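Local atomic coordinates of endoglycosidase (Bacteroides thetaiotaomicron, PDB entry 6Q64), a protein that probably hydrolyses O-glycosidic bonds within complex N-glycans, as an endo-acting member of glycoside hydrolase family 18 from a gut bacterium. Residues A[160-163]-A[164-168]; A[256-260]-A[261-265]; A[313-316]-A[317-321]. The protein carries 1 engineered substitution. One frame throughout, in Å; residues are numbered along the deposited sequence.

Contact 1 (A[160-163]-A[164-168]); sequences GNFI and EGVKA
Phe162 and Val166, one turn apart at the start of helix 162-179, form the tightly packed part of this contact. CE1 of the Phe162 ring lies 3.3 Å from Val166 CG2, close for two carbons, and the methyl meets the ring obliquely. With CG anti to the backbone N (chi1 -177°), beside its own carbonyl, the end of the ring comes to Val166 although the first side-chain bond points away. The backbone supports the same pairing: Val166 N donates to Phe162 O over 3.2 Å, on a lone pair in the carbonyl plane. The next bond, Lys167 N to Ile163 O at 2.8 Å, is nearly straight (174°). Val166 is buried, packing also on Phe216 of helix 211-224 and on Leu138 and Leu199.

The looser, more exposed side begins at Asn161, the N-cap. Its OD1 accepts from Ile163 N at 3.3 Å, while its backbone O receives weak bonds from Glu164 N and Gly165 N. Asn161 CG and Glu164 CG are 3.9 Å apart, a carbon-to-carbon van der Waals approach, with amide and carboxylate planes 67° to each other. Bent at chi2, Glu164 faces Lys167 in a weak salt bridge, NZ to OE2 3.4 Å. The chemistry implies a capped first turn: an amide oxygen takes up a helix N-H, and the carboxylate beside this helix start would probably be favoured by the helix dipole.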
ATOM      1  N   GLY A 160       3.240 -22.415 -25.016  1.00144.84           N
ATOM      2  CA  GLY A 160       2.730 -23.619 -24.339  1.00145.73           C
ATOM      3  C   GLY A 160       3.235 -23.669 -22.903  1.00148.18           C
ATOM      4  O   GLY A 160       2.524 -24.236 -22.050  1.00160.65           O
ATOM      5  N   ASN A 161       4.411 -23.088 -22.618  1.00142.75           N
ATOM      6  CA  ASN A 161       4.989 -23.045 -21.249  1.00132.42           C
ATOM      7  C   ASN A 161       4.189 -22.016 -20.433  1.00126.31           C
ATOM      8  O   ASN A 161       4.630 -20.844 -20.315  1.00121.08           O
ATOM      9  CB  ASN A 161       6.502 -22.796 -21.293  1.00134.03           C
ATOM     10  CG  ASN A 161       7.230 -23.122 -19.996  1.00135.87           C
ATOM     11  OD1 ASN A 161       6.704 -22.997 -18.884  1.00129.34           O
ATOM     12  ND2 ASN A 161       8.482 -23.524 -20.127  1.00140.67           N
ATOM     13  N   PHE A 162       3.052 -22.436 -19.869  1.00120.36           N
ATOM     14  CA  PHE A 162       2.238 -21.616 -18.929  1.00116.83           C
ATOM     15  C   PHE A 162       3.132 -20.655 -18.139  1.00112.46           C
ATOM     16  O   PHE A 162       2.714 -19.540 -17.929  1.00113.17           O
ATOM     17  CB  PHE A 162       1.474 -22.494 -17.935  1.00116.84           C
ATOM     18  CG  PHE A 162       0.568 -21.754 -16.981  1.00114.09           C
ATOM     19  CD1 PHE A 162       1.083 -20.950 -15.968  1.00109.68           C
ATOM     20  CD2 PHE A 162      -0.811 -21.885 -17.079  1.00115.68           C
ATOM     21  CE1 PHE A 162       0.234 -20.289 -15.089  1.00107.73           C
ATOM     22  CE2 PHE A 162      -1.655 -21.208 -16.208  1.00113.92           C
ATOM     23  CZ  PHE A 162      -1.133 -20.411 -15.212  1.00108.77           C
ATOM     24  N   ILE A 163       4.296 -21.112 -17.678  1.00112.65           N
ATOM     25  CA  ILE A 163       5.198 -20.383 -16.736  1.00109.28           C
ATOM     26  C   ILE A 163       5.961 -19.289 -17.496  1.00113.80           C
ATOM     27  O   ILE A 163       6.244 -18.247 -16.864  1.00112.39           O
ATOM     28  CB  ILE A 163       6.152 -21.368 -16.016  1.00107.30           C
ATOM     29  CG1 ILE A 163       5.413 -22.161 -14.935  1.00102.57           C
ATOM     30  CG2 ILE A 163       7.406 -20.695 -15.466  1.00103.76           C
ATOM     31  CD1 ILE A 163       5.521 -21.609 -13.566  1.00 94.18           C
ATOM     32  N   GLU A 164       6.314 -19.484 -18.774  1.00118.24           N
ATOM     33  CA  GLU A 164       6.991 -18.388 -19.531  1.00120.64           C
ATOM     34  C   GLU A 164       6.011 -17.203 -19.648  1.00117.08           C
ATOM     35  O   GLU A 164       6.483 -16.044 -19.776  1.00114.48           O
ATOM     36  CB  GLU A 164       7.525 -18.859 -20.889  1.00126.38           C
ATOM     37  CG  GLU A 164       8.800 -19.692 -20.802  1.00129.08           C
ATOM     38  CD  GLU A 164       9.815 -19.250 -19.765  1.00127.43           C
ATOM     39  OE1 GLU A 164      10.544 -18.277 -20.018  1.00126.00           O
ATOM     40  OE2 GLU A 164       9.853 -19.872 -18.690  1.00130.04           O
ATOM     41  N   GLY A 165       4.700 -17.501 -19.593  1.00115.67           N
ATOM     42  CA  GLY A 165       3.574 -16.549 -19.664  1.00114.70           C
ATOM     43  C   GLY A 165       3.344 -15.831 -18.342  1.00111.71           C
ATOM     44  O   GLY A 165       2.947 -14.646 -18.349  1.00113.70           O
ATOM     45  N   VAL A 166       3.578 -16.508 -17.222  1.00108.42           N
ATOM     46  CA  VAL A 166       3.595 -15.851 -15.887  1.00100.72           C
ATOM     47  C   VAL A 166       4.832 -14.959 -15.866  1.00101.11           C
ATOM     48  O   VAL A 166       4.674 -13.760 -15.588  1.00103.29           O
ATOM     49  CB  VAL A 166       3.549 -16.864 -14.730  1.00 96.90           C
ATOM     50  CG1 VAL A 166       3.536 -16.196 -13.378  1.00 93.96           C
ATOM     51  CG2 VAL A 166       2.322 -17.746 -14.823  1.00101.16           C
ATOM     52  N   LYS A 167       5.998 -15.500 -16.222  1.00103.92           N
ATOM     53  CA  LYS A 167       7.259 -14.714 -16.359  1.00108.03           C
ATOM     54  C   LYS A 167       7.012 -13.484 -17.256  1.00110.44           C
ATOM     55  O   LYS A 167       7.552 -12.387 -16.941  1.00107.18           O
ATOM     56  CB  LYS A 167       8.388 -15.599 -16.904  1.00112.43           C
ATOM     57  CG  LYS A 167       9.378 -16.123 -15.865  1.00112.25           C
ATOM     58  CD  LYS A 167      10.043 -17.434 -16.258  1.00115.78           C
ATOM     59  CE  LYS A 167      11.478 -17.573 -15.794  1.00113.98           C
ATOM     60  NZ  LYS A 167      12.267 -18.296 -16.820  1.00117.78           N
ATOM     61  N   ALA A 168       6.234 -13.661 -18.329  1.00112.82           N
ATOM     62  CA  ALA A 168       5.883 -12.606 -19.308  1.00116.13           C
ATOM     63  C   ALA A 168       4.896 -11.595 -18.693  1.00114.92           C
ATOM     64  O   ALA A 168       5.221 -10.399 -18.720  1.00113.52           O
ATOM     65  CB  ALA A 168       5.326 -13.249 -20.547  1.00120.07           C
TER

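Contact 2 (A[256-260]-A[261-265]); sequences YWESS and TSSVI
Ser263 reaches back to Ser260, the N-cap of helix 261-268, and the polar contacts gather between these two serines. The hydroxyl of Ser263 donates to Ser260 O over 2.8 Å, tilted 24° from the carbonyl plane. Its torsion explains the reach: with chi1 at 70°, OG lies between the backbone N and carbonyl carbon of its own residue and faces the carbonyl of Ser260. The same carbonyl takes a second, weak bond from Val264 N at 3.2 Å, so two donors grip one oxygen. Ser260 OG approaches Ser263 N to 3.0 Å. With an alanine at Ser263, the carbonyl of Ser260 would lose its hydroxyl donor and would probably be left with the weak bond from Val264 N, so that the loop is held less firmly to the helix.

Van der Waals contacts add to this. Val264 CG2 makes an apolar contact with Glu258 CB at 3.5 Å and lies 3.2 Å from Ser260 O, so this methyl touches both the glutamate's first side-chain carbon and the N-cap carbonyl. Glu258 CG passes 3.8 Å from Ser263 O.

The charged end of Glu258 turns to Lys267, in a salt bridge from OE1 to NZ. In the barrel this is a beta-alpha loop: it leaves strand 251-254 and enters helix 261-268, whose Val264 packs on Ile282 of strand 280-285 and on Tyr316 of helix 311-317.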
ATOM      1  N   TYR A 256     -10.874  -4.324   8.405  1.00 73.30           N
ATOM      2  CA  TYR A 256     -12.048  -3.414   8.351  1.00 74.33           C
ATOM      3  C   TYR A 256     -13.008  -3.706   9.531  1.00 77.25           C
ATOM      4  O   TYR A 256     -13.296  -2.765  10.316  1.00 80.34           O
ATOM      5  CB  TYR A 256     -12.749  -3.521   6.992  1.00 72.16           C
ATOM      6  CG  TYR A 256     -11.941  -3.261   5.733  1.00 67.69           C
ATOM      7  CD1 TYR A 256     -10.787  -2.491   5.696  1.00 63.15           C
ATOM      8  CD2 TYR A 256     -12.417  -3.743   4.525  1.00 68.85           C
ATOM      9  CE1 TYR A 256     -10.126  -2.235   4.497  1.00 64.93           C
ATOM     10  CE2 TYR A 256     -11.769  -3.503   3.322  1.00 69.39           C
ATOM     11  CZ  TYR A 256     -10.625  -2.730   3.296  1.00 69.85           C
ATOM     12  OH  TYR A 256     -10.023  -2.555   2.068  1.00 74.69           O
ATOM     13  N   TRP A 257     -13.491  -4.950   9.694  1.00 80.13           N
ATOM     14  CA  TRP A 257     -14.653  -5.247  10.584  1.00 81.44           C
ATOM     15  C   TRP A 257     -14.226  -5.914  11.898  1.00 78.50           C
ATOM     16  O   TRP A 257     -15.112  -6.343  12.657  1.00 86.53           O
ATOM     17  CB  TRP A 257     -15.705  -6.084   9.847  1.00 87.82           C
ATOM     18  CG  TRP A 257     -15.834  -5.669   8.419  1.00 90.27           C
ATOM     19  CD1 TRP A 257     -15.599  -6.408   7.295  1.00 91.54           C
ATOM     20  CD2 TRP A 257     -16.151  -4.345   7.971  1.00 95.01           C
ATOM     21  NE1 TRP A 257     -15.757  -5.641   6.173  1.00 93.71           N
ATOM     22  CE2 TRP A 257     -16.114  -4.371   6.557  1.00 98.33           C
ATOM     23  CE3 TRP A 257     -16.480  -3.158   8.635  1.00 90.28           C
ATOM     24  CZ2 TRP A 257     -16.417  -3.247   5.794  1.00 93.31           C
ATOM     25  CZ3 TRP A 257     -16.739  -2.043   7.879  1.00 91.16           C
ATOM     26  CH2 TRP A 257     -16.721  -2.096   6.483  1.00 92.66           C
ATOM     27  N   GLU A 258     -12.937  -5.938  12.199  1.00 71.87           N
ATOM     28  CA  GLU A 258     -12.434  -6.427  13.495  1.00 69.79           C
ATOM     29  C   GLU A 258     -12.898  -5.501  14.611  1.00 65.51           C
ATOM     30  O   GLU A 258     -12.613  -4.346  14.531  1.00 69.49           O
ATOM     31  CB  GLU A 258     -10.912  -6.529  13.448  1.00 73.58           C
ATOM     32  CG  GLU A 258     -10.411  -7.851  12.884  1.00 72.49           C
ATOM     33  CD  GLU A 258     -10.530  -8.043  11.383  1.00 76.28           C
ATOM     34  OE1 GLU A 258     -10.480  -9.201  10.964  1.00 80.41           O
ATOM     35  OE2 GLU A 258     -10.658  -7.041  10.634  1.00 85.16           O
ATOM     36  N   SER A 259     -13.493  -6.005  15.679  1.00 66.90           N
ATOM     37  CA  SER A 259     -14.123  -5.157  16.716  1.00 70.25           C
ATOM     38  C   SER A 259     -13.310  -5.101  18.014  1.00 71.11           C
ATOM     39  O   SER A 259     -13.853  -4.510  18.986  1.00 78.96           O
ATOM     40  CB  SER A 259     -15.557  -5.606  16.935  1.00 76.05           C
ATOM     41  OG  SER A 259     -15.719  -6.470  18.052  1.00 81.43           O
ATOM     42  N   SER A 260     -12.092  -5.684  18.053  1.00 74.33           N
ATOM     43  CA  SER A 260     -11.219  -5.852  19.267  1.00 70.73           C
ATOM     44  C   SER A 260      -9.737  -5.925  18.898  1.00 65.84           C
ATOM     45  O   SER A 260      -9.404  -6.472  17.834  1.00 63.33           O
ATOM     46  CB  SER A 260     -11.579  -7.075  20.060  1.00 74.52           C
ATOM     47  OG  SER A 260     -11.105  -8.257  19.423  1.00 74.68           O
ATOM     48  N   THR A 261      -8.870  -5.394  19.758  1.00 65.88           N
ATOM     49  CA  THR A 261      -7.402  -5.412  19.540  1.00 65.14           C
ATOM     50  C   THR A 261      -6.992  -6.850  19.267  1.00 65.77           C
ATOM     51  O   THR A 261      -6.318  -7.127  18.267  1.00 63.06           O
ATOM     52  CB  THR A 261      -6.581  -4.905  20.732  1.00 63.98           C
ATOM     53  OG1 THR A 261      -6.934  -3.559  21.066  1.00 64.04           O
ATOM     54  CG2 THR A 261      -5.099  -4.939  20.436  1.00 61.80           C
ATOM     55  N   SER A 262      -7.435  -7.757  20.120  1.00 72.06           N
ATOM     56  CA  SER A 262      -6.847  -9.112  20.108  1.00 74.09           C
ATOM     57  C   SER A 262      -7.386  -9.869  18.888  1.00 69.10           C
ATOM     58  O   SER A 262      -6.608 -10.610  18.281  1.00 75.30           O
ATOM     59  CB  SER A 262      -6.953  -9.781  21.461  1.00 74.03           C
ATOM     60  OG  SER A 262      -8.089 -10.593  21.527  1.00 83.79           O
ATOM     61  N   SER A 263      -8.569  -9.534  18.388  1.00 71.35           N
ATOM     62  CA  SER A 263      -9.079 -10.098  17.105  1.00 73.68           C
ATOM     63  C   SER A 263      -8.267  -9.575  15.913  1.00 69.95           C
ATOM     64  O   SER A 263      -8.226 -10.269  14.876  1.00 72.07           O
ATOM     65  CB  SER A 263     -10.554  -9.883  16.909  1.00 76.91           C
ATOM     66  OG  SER A 263     -10.855  -8.516  16.677  1.00 83.51           O
ATOM     67  N   VAL A 264      -7.576  -8.447  16.055  1.00 68.43           N
ATOM     68  CA  VAL A 264      -6.735  -7.896  14.949  1.00 69.84           C
ATOM     69  C   VAL A 264      -5.382  -8.600  14.970  1.00 66.96           C
ATOM     70  O   VAL A 264      -4.922  -9.022  13.909  1.00 71.57           O
ATOM     71  CB  VAL A 264      -6.564  -6.371  15.065  1.00 70.09           C
ATOM     72  CG1 VAL A 264      -5.715  -5.783  13.945  1.00 68.68           C
ATOM     73  CG2 VAL A 264      -7.914  -5.699  15.104  1.00 75.02           C
ATOM     74  N   ILE A 265      -4.788  -8.713  16.158  1.00 68.19           N
ATOM     75  CA  ILE A 265      -3.539  -9.487  16.401  1.00 63.69           C
ATOM     76  C   ILE A 265      -3.732 -10.911  15.875  1.00 63.40           C
ATOM     77  O   ILE A 265      -2.840 -11.381  15.135  1.00 63.18           O
ATOM     78  CB  ILE A 265      -3.129  -9.448  17.876  1.00 62.53           C
ATOM     79  CG1 ILE A 265      -3.111  -8.004  18.394  1.00 61.48           C
ATOM     80  CG2 ILE A 265      -1.789 -10.150  18.047  1.00 63.54           C
ATOM     81  CD1 ILE A 265      -2.358  -7.763  19.665  1.00 61.25           C
TER

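Contact 3 (A[313-316]-A[317-321]); sequences ILDY and ATLDL
Tyr316 and Asp315 meet Leu319 and Thr318 through flat peptide groups, each carbonyl approached from above its plane rather than along a lone pair. The motif is the C-terminal end of helix 311-317 in a TIM barrel. Leu319 N stands over the Tyr316 carbonyl, 62° out of plane, and bonds to its O at 3.2 Å; Thr318 N stands equally far out of plane over Asp315 O, at 3.1 Å. Among the side chains, the Asp315 carboxylate has Leu319 CD1 4.3 Å from its OD2, while Tyr316 sets off from its backbone away from 317-321 and touches it through CB, against Ala317 N.

Ala317 N bonds four residues back to Ile313 O, at 3.2 Å. Thr318 N splits between a weak bond four back to Leu314 O and the one three back to Asp315 O, and Leu319 N bonds three back. This shift is consistent with the helix giving way at Thr318.

This end is buried. Tyr316 packs on Ile282 and Ile330 of two barrel strands, and its OH bonds to Ala255 O; the carboxylate of Asp315 is held by Tyr298 and Ser300.

Thr318 closes the end with its hydroxyl. At chi1 61° OG1 folds between its own N and carbonyl carbon, back over the helix. It lies 2.9 Å from Leu314 O and 3.1 Å from Asp315 O, a single proton with two carbonyls to choose from, while its CG2 comes within 3.3 Å of Leu314 O.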
ATOM      1  N   ILE A 313      -8.930   3.146  14.330  1.00 70.49           N
ATOM      2  CA  ILE A 313      -7.680   3.612  13.646  1.00 69.00           C
ATOM      3  C   ILE A 313      -6.607   4.007  14.678  1.00 67.25           C
ATOM      4  O   ILE A 313      -5.400   3.987  14.357  1.00 68.80           O
ATOM      5  CB  ILE A 313      -7.952   4.750  12.651  1.00 71.91           C
ATOM      6  CG1 ILE A 313      -6.732   4.981  11.752  1.00 70.17           C
ATOM      7  CG2 ILE A 313      -8.388   6.007  13.387  1.00 74.21           C
ATOM      8  CD1 ILE A 313      -7.033   5.654  10.430  1.00 69.00           C
ATOM      9  N   LEU A 314      -6.978   4.374  15.890  1.00 68.20           N
ATOM     10  CA  LEU A 314      -5.940   4.895  16.812  1.00 70.22           C
ATOM     11  C   LEU A 314      -5.306   3.703  17.505  1.00 75.84           C
ATOM     12  O   LEU A 314      -4.092   3.778  17.783  1.00 78.02           O
ATOM     13  CB  LEU A 314      -6.549   5.879  17.815  1.00 72.40           C
ATOM     14  CG  LEU A 314      -7.221   7.109  17.208  1.00 70.58           C
ATOM     15  CD1 LEU A 314      -7.847   7.956  18.293  1.00 74.91           C
ATOM     16  CD2 LEU A 314      -6.229   7.921  16.412  1.00 70.10           C
ATOM     17  N   ASP A 315      -6.118   2.673  17.786  1.00 71.69           N
ATOM     18  CA  ASP A 315      -5.626   1.398  18.340  1.00 66.78           C
ATOM     19  C   ASP A 315      -4.611   0.843  17.354  1.00 64.49           C
ATOM     20  O   ASP A 315      -3.490   0.485  17.779  1.00 66.48           O
ATOM     21  CB  ASP A 315      -6.751   0.396  18.574  1.00 71.41           C
ATOM     22  CG  ASP A 315      -6.295  -0.825  19.355  1.00 72.50           C
ATOM     23  OD1 ASP A 315      -5.604  -0.640  20.407  1.00 66.32           O
ATOM     24  OD2 ASP A 315      -6.600  -1.945  18.876  1.00 70.41           O
ATOM     25  N   TYR A 316      -4.983   0.817  16.076  1.00 61.05           N
ATOM     26  CA  TYR A 316      -4.115   0.249  15.017  1.00 59.56           C
ATOM     27  C   TYR A 316      -2.759   0.966  15.057  1.00 61.91           C
ATOM     28  O   TYR A 316      -1.688   0.372  15.148  1.00 60.94           O
ATOM     29  CB  TYR A 316      -4.805   0.314  13.658  1.00 55.45           C
ATOM     30  CG  TYR A 316      -5.960  -0.632  13.474  1.00 56.22           C
ATOM     31  CD1 TYR A 316      -6.635  -1.209  14.543  1.00 64.04           C
ATOM     32  CD2 TYR A 316      -6.398  -0.966  12.206  1.00 56.90           C
ATOM     33  CE1 TYR A 316      -7.712  -2.083  14.362  1.00 64.06           C
ATOM     34  CE2 TYR A 316      -7.492  -1.804  12.000  1.00 58.45           C
ATOM     35  CZ  TYR A 316      -8.163  -2.348  13.080  1.00 62.32           C
ATOM     36  OH  TYR A 316      -9.227  -3.172  12.874  1.00 69.25           O
ATOM     37  N   ALA A 317      -2.785   2.279  15.026  1.00 68.99           N
ATOM     38  CA  ALA A 317      -1.541   3.064  14.884  1.00 68.62           C
ATOM     39  C   ALA A 317      -0.636   2.813  16.085  1.00 61.55           C
ATOM     40  O   ALA A 317       0.561   3.014  15.907  1.00 63.51           O
ATOM     41  CB  ALA A 317      -1.865   4.535  14.742  1.00 72.29           C
ATOM     42  N   THR A 318      -1.192   2.480  17.251  1.00 55.12           N
ATOM     43  CA  THR A 318      -0.417   2.398  18.513  1.00 60.77           C
ATOM     44  C   THR A 318      -0.245   0.929  18.947  1.00 61.03           C
ATOM     45  O   THR A 318       0.111   0.735  20.137  1.00 56.06           O
ATOM     46  CB  THR A 318      -1.094   3.164  19.649  1.00 59.38           C
ATOM     47  OG1 THR A 318      -2.359   2.546  19.825  1.00 62.38           O
ATOM     48  CG2 THR A 318      -1.280   4.635  19.368  1.00 66.44           C
ATOM     49  N   LEU A 319      -0.478  -0.026  18.030  1.00 56.88           N
ATOM     50  CA  LEU A 319      -0.625  -1.477  18.321  1.00 59.67           C
ATOM     51  C   LEU A 319       0.735  -2.055  18.679  1.00 62.44           C
ATOM     52  O   LEU A 319       1.569  -2.166  17.758  1.00 64.27           O
ATOM     53  CB  LEU A 319      -1.159  -2.185  17.088  1.00 59.68           C
ATOM     54  CG  LEU A 319      -1.531  -3.640  17.297  1.00 62.88           C
ATOM     55  CD1 LEU A 319      -2.724  -3.763  18.201  1.00 65.98           C
ATOM     56  CD2 LEU A 319      -1.855  -4.308  15.982  1.00 65.77           C
ATOM     57  N   ASP A 320       0.953  -2.309  19.973  1.00 63.21           N
ATOM     58  CA  ASP A 320       2.119  -3.035  20.535  1.00 60.07           C
ATOM     59  C   ASP A 320       1.786  -4.505  20.398  1.00 55.90           C
ATOM     60  O   ASP A 320       0.806  -4.904  20.976  1.00 58.78           O
ATOM     61  CB  ASP A 320       2.359  -2.594  21.978  1.00 59.48           C
ATOM     62  CG  ASP A 320       2.912  -1.174  22.034  1.00 62.06           C
ATOM     63  OD1 ASP A 320       3.491  -0.744  20.977  1.00 56.77           O
ATOM     64  OD2 ASP A 320       2.846  -0.543  23.146  1.00 62.47           O
ATOM     65  N   LEU A 321       2.503  -5.245  19.569  1.00 61.05           N
ATOM     66  CA  LEU A 321       2.313  -6.725  19.404  1.00 62.11           C
ATOM     67  C   LEU A 321       2.875  -7.520  20.572  1.00 57.67           C
ATOM     68  O   LEU A 321       3.545  -6.983  21.437  1.00 60.81           O
ATOM     69  CB  LEU A 321       2.950  -7.086  18.076  1.00 62.68           C
ATOM     70  CG  LEU A 321       2.111  -6.493  16.962  1.00 69.47           C
ATOM     71  CD1 LEU A 321       2.929  -5.735  15.945  1.00 71.43           C
ATOM     72  CD2 LEU A 321       1.271  -7.571  16.334  1.00 71.79           C
TER

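In the fold
Along the chain the three contacts follow in series; none nests in or crosses another. Contact 1 opens helix 162-179, contact 2 turns the loop after strand 251-254 into helix 261-268, and contact 3 ends helix 311-317 before strand 329-333, so each closes just a short turn at a helix end. Contact 1 stands apart, its nearest atoms about 25 Å from contact 2 and about 31 Å from contact 3, beyond the chain's centre from the latter. Contacts 2 and 3 touch: Thr261 OG1 and Asp315 OD2 are 2.7 Å apart, a probable hydrogen bond, and Thr261 CG2 packs 3.5 Å from Leu319 CD1, joining two neighbouring barrel helices.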